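Local coordinates for protein RNA-dependent RNA Polymerase (Bombyx mori cytoplasmic polyhedrosis virus, PDB 6TZ0) that synthesises viral RNA from ribonucleoside triphosphates, transcribing and replicating the double-stranded RNA genome, at residues 734-744 / 759-770. Numbering follows the deposited sequence.
Sequences GFADRISLWTR and ELNALIDDLLFR
Ile739 lies over Leu767, Leu763 and Asp766. With CG2 anti to the backbone N and CG1 anti to the carbonyl carbon (chi1 -63°), the short branch meets Leu763 CD2 at 3.8 Å, while the longer one carries CD1 to the end of the helix, between Asp766 O and Arg770 NH1 and 3.4 Å from the latter. Leu767, just past the last turn of helix 754-766, is shared: its CD2 rests against Ile739 CB as the two side chains run past each other in opposite directions, whereas Leu767 and Leu741 reach toward each other tip to tip, Leu767 CD1 lying 3.9 Å from Leu741 CG. Leu741 in turn sends CD2 past Leu763 CB (3.7 Å) to the margin of Ile764. These side chains join the loop after strand 732-733 to helix 754-766, and helix 774-786 packs against Ile764 and Leu767.

Arg744, bent at chi3, turns NH1 toward Glu759 OE2 in a 2.8 Å salt bridge; the carboxylate oxygen meets the guanidinium at its edge, though the two planes stand 81° apart. Arg141 forms a second salt bridge to the same oxygen, probably stabilising its negative charge. At the far end Arg770 CB packs on Gly734 CA at 3.7 Å, its chain crosses Ile739 at about a right angle, and NH1 gives a weak, bent hydrogen bond to Phe735 O (3.2 Å, 134°). The ring of Phe735 makes a cation-pi contact with Arg336 and lies about 10 Å, between side chains, from the magnesium-binding Asp681.

The contact thus exemplifies a hydrophobic seam: apolar side chains and the aliphatic chain of Arg770 make up most of the joining surface, whereas the polar bonds between the segments sit at its two ends, a salt bridge at Glu759, shared with Arg141, and a weak hydrogen bond at Phe735.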
# COMPACT_ATOMS: atom_id res chain seq x y z
N GLY A 734 -19.25 16.72 7.59
CA GLY A 734 -17.84 16.43 7.67
C GLY A 734 -17.43 15.84 9.00
O GLY A 734 -18.11 15.98 10.02
N PHE A 735 -16.29 15.16 9.00
CA PHE A 735 -15.79 14.42 10.16
C PHE A 735 -14.55 15.16 10.66
O PHE A 735 -13.43 14.90 10.22
CB PHE A 735 -15.46 12.96 9.80
CG PHE A 735 -16.65 12.11 9.42
CD1 PHE A 735 -17.95 12.51 9.71
CD2 PHE A 735 -16.45 10.90 8.78
CE1 PHE A 735 -19.02 11.71 9.34
CE2 PHE A 735 -17.52 10.10 8.42
CZ PHE A 735 -18.80 10.51 8.70
N ALA A 736 -14.75 16.09 11.60
CA ALA A 736 -13.66 16.91 12.09
C ALA A 736 -12.75 16.18 13.06
O ALA A 736 -11.63 16.63 13.30
CB ALA A 736 -14.19 18.17 12.77
N ASP A 737 -13.21 15.07 13.63
CA ASP A 737 -12.42 14.36 14.62
C ASP A 737 -11.57 13.26 13.98
O ASP A 737 -11.07 12.38 14.69
CB ASP A 737 -13.34 13.81 15.70
CG ASP A 737 -12.64 13.64 17.04
OD1 ASP A 737 -11.41 13.89 17.11
OD2 ASP A 737 -13.31 13.31 18.02
N ARG A 738 -11.40 13.30 12.67
CA ARG A 738 -10.48 12.43 11.96
C ARG A 738 -9.17 13.13 11.63
O ARG A 738 -8.27 12.50 11.07
CB ARG A 738 -11.14 11.92 10.68
CG ARG A 738 -12.39 11.12 10.94
CD ARG A 738 -12.04 9.83 11.63
NE ARG A 738 -11.20 9.00 10.78
CZ ARG A 738 -11.67 8.07 9.96
NH1 ARG A 738 -10.84 7.35 9.22
NH2 ARG A 738 -12.97 7.83 9.90
N ILE A 739 -9.06 14.41 11.96
CA ILE A 739 -7.86 15.19 11.73
C ILE A 739 -7.28 15.55 13.09
O ILE A 739 -7.96 16.18 13.91
CB ILE A 739 -8.16 16.45 10.92
CG1 ILE A 739 -8.68 16.05 9.54
CG2 ILE A 739 -6.92 17.33 10.81
CD1 ILE A 739 -9.32 17.16 8.83
N SER A 740 -6.03 15.16 13.33
CA SER A 740 -5.38 15.37 14.61
C SER A 740 -4.35 16.47 14.45
O SER A 740 -3.35 16.30 13.76
CB SER A 740 -4.73 14.09 15.11
OG SER A 740 -4.17 14.29 16.39
N LEU A 741 -4.59 17.60 15.11
CA LEU A 741 -3.63 18.69 15.12
C LEU A 741 -2.47 18.44 16.07
O LEU A 741 -1.56 19.27 16.12
CB LEU A 741 -4.33 19.99 15.51
CG LEU A 741 -5.42 20.55 14.60
CD1 LEU A 741 -6.06 21.77 15.24
CD2 LEU A 741 -4.84 20.91 13.25
N TRP A 742 -2.46 17.34 16.82
CA TRP A 742 -1.56 17.21 17.95
C TRP A 742 -0.74 15.92 17.97
O TRP A 742 0.32 15.91 18.61
CB TRP A 742 -2.34 17.32 19.26
CG TRP A 742 -3.20 18.56 19.30
CD1 TRP A 742 -4.57 18.61 19.21
CD2 TRP A 742 -2.75 19.91 19.35
NE1 TRP A 742 -4.99 19.91 19.24
CE2 TRP A 742 -3.90 20.73 19.33
CE3 TRP A 742 -1.50 20.51 19.44
CZ2 TRP A 742 -3.81 22.12 19.38
CZ3 TRP A 742 -1.42 21.88 19.49
CH2 TRP A 742 -2.57 22.67 19.46
N THR A 743 -1.17 14.85 17.31
CA THR A 743 -0.45 13.59 17.32
C THR A 743 0.04 13.25 15.92
O THR A 743 -0.34 13.88 14.93
CB THR A 743 -1.33 12.46 17.86
OG1 THR A 743 -2.46 12.27 16.99
CG2 THR A 743 -1.85 12.80 19.24
N ARG A 744 0.92 12.25 15.84
CA ARG A 744 1.49 11.80 14.57
C ARG A 744 1.48 10.28 14.48
O ARG A 744 1.14 9.57 15.43
CB ARG A 744 2.93 12.27 14.36
CG ARG A 744 3.07 13.72 14.13
CD ARG A 744 4.52 14.09 13.91
NE ARG A 744 5.03 13.52 12.66
CZ ARG A 744 4.92 14.12 11.49
NH1 ARG A 744 4.33 15.30 11.39
NH2 ARG A 744 5.41 13.55 10.40
N GLU A 759 2.64 22.35 7.30
CA GLU A 759 1.84 21.22 7.76
C GLU A 759 0.66 21.68 8.60
O GLU A 759 -0.46 21.15 8.46
CB GLU A 759 2.72 20.25 8.55
CG GLU A 759 2.02 19.02 9.07
CD GLU A 759 2.95 18.09 9.81
OE1 GLU A 759 4.15 18.42 9.94
OE2 GLU A 759 2.49 17.03 10.28
N LEU A 760 0.88 22.66 9.47
CA LEU A 760 -0.20 23.19 10.30
C LEU A 760 -1.25 23.88 9.44
O LEU A 760 -2.45 23.71 9.68
CB LEU A 760 0.37 24.13 11.36
CG LEU A 760 -0.44 24.67 12.54
CD1 LEU A 760 -1.19 25.95 12.22
CD2 LEU A 760 -1.42 23.62 13.04
N ASN A 761 -0.83 24.64 8.43
CA ASN A 761 -1.78 25.30 7.54
C ASN A 761 -2.56 24.30 6.70
O ASN A 761 -3.75 24.50 6.45
CB ASN A 761 -1.05 26.30 6.63
CG ASN A 761 -0.63 27.54 7.37
OD1 ASN A 761 -1.37 28.07 8.20
ND2 ASN A 761 0.55 28.04 7.05
N ALA A 762 -1.91 23.21 6.28
CA ALA A 762 -2.63 22.19 5.53
C ALA A 762 -3.67 21.47 6.40
O ALA A 762 -4.78 21.19 5.93
CB ALA A 762 -1.65 21.18 4.93
N LEU A 763 -3.34 21.21 7.66
CA LEU A 763 -4.31 20.57 8.55
C LEU A 763 -5.46 21.50 8.91
O LEU A 763 -6.61 21.05 9.02
CB LEU A 763 -3.61 20.08 9.81
CG LEU A 763 -2.66 18.89 9.66
CD1 LEU A 763 -1.90 18.71 10.94
CD2 LEU A 763 -3.44 17.64 9.35
N ILE A 764 -5.16 22.79 9.09
CA ILE A 764 -6.20 23.78 9.34
C ILE A 764 -7.12 23.92 8.13
O ILE A 764 -8.34 24.02 8.27
CB ILE A 764 -5.54 25.12 9.74
CG1 ILE A 764 -4.97 25.03 11.16
CG2 ILE A 764 -6.47 26.29 9.61
CD1 ILE A 764 -5.99 24.72 12.21
N ASP A 765 -6.55 23.88 6.92
CA ASP A 765 -7.37 23.92 5.71
C ASP A 765 -8.17 22.64 5.52
O ASP A 765 -9.25 22.68 4.92
CB ASP A 765 -6.50 24.20 4.50
CG ASP A 765 -5.92 25.59 4.50
OD1 ASP A 765 -6.54 26.49 5.10
OD2 ASP A 765 -4.84 25.79 3.91
N ASP A 766 -7.67 21.51 6.01
CA ASP A 766 -8.46 20.28 5.97
C ASP A 766 -9.61 20.31 6.96
O ASP A 766 -10.63 19.66 6.72
CB ASP A 766 -7.60 19.06 6.24
CG ASP A 766 -6.60 18.78 5.16
OD1 ASP A 766 -6.84 19.19 4.01
OD2 ASP A 766 -5.57 18.14 5.45
N LEU A 767 -9.48 21.03 8.07
CA LEU A 767 -10.54 21.16 9.05
C LEU A 767 -11.49 22.32 8.78
O LEU A 767 -12.04 22.87 9.73
CB LEU A 767 -9.96 21.35 10.46
CG LEU A 767 -9.37 20.23 11.29
CD1 LEU A 767 -8.71 20.85 12.49
CD2 LEU A 767 -10.48 19.31 11.72
N LEU A 768 -11.69 22.72 7.53
CA LEU A 768 -12.26 24.05 7.31
C LEU A 768 -13.77 23.98 7.09
O LEU A 768 -14.52 24.79 7.65
CB LEU A 768 -11.56 24.73 6.15
CG LEU A 768 -11.50 26.26 6.19
CD1 LEU A 768 -10.29 26.70 5.43
CD2 LEU A 768 -12.72 26.93 5.63
N PHE A 769 -14.24 23.07 6.23
CA PHE A 769 -15.69 22.94 6.05
C PHE A 769 -16.30 21.87 6.94
O PHE A 769 -17.53 21.77 7.00
CB PHE A 769 -16.10 22.63 4.60
CG PHE A 769 -16.10 23.82 3.69
CD1 PHE A 769 -15.35 24.95 3.95
CD2 PHE A 769 -17.03 23.89 2.67
CE1 PHE A 769 -15.40 26.04 3.13
CE2 PHE A 769 -17.10 24.98 1.84
CZ PHE A 769 -16.29 26.07 2.08
N ARG A 770 -15.50 21.06 7.62
CA ARG A 770 -16.02 20.05 8.52
C ARG A 770 -16.13 20.56 9.96
O ARG A 770 -16.33 19.77 10.88
CB ARG A 770 -15.16 18.79 8.44
CG ARG A 770 -13.71 19.00 8.74
CD ARG A 770 -12.95 17.72 8.47
NE ARG A 770 -12.88 17.37 7.06
CZ ARG A 770 -12.36 16.24 6.60
NH1 ARG A 770 -11.89 15.34 7.44
NH2 ARG A 770 -12.32 15.99 5.30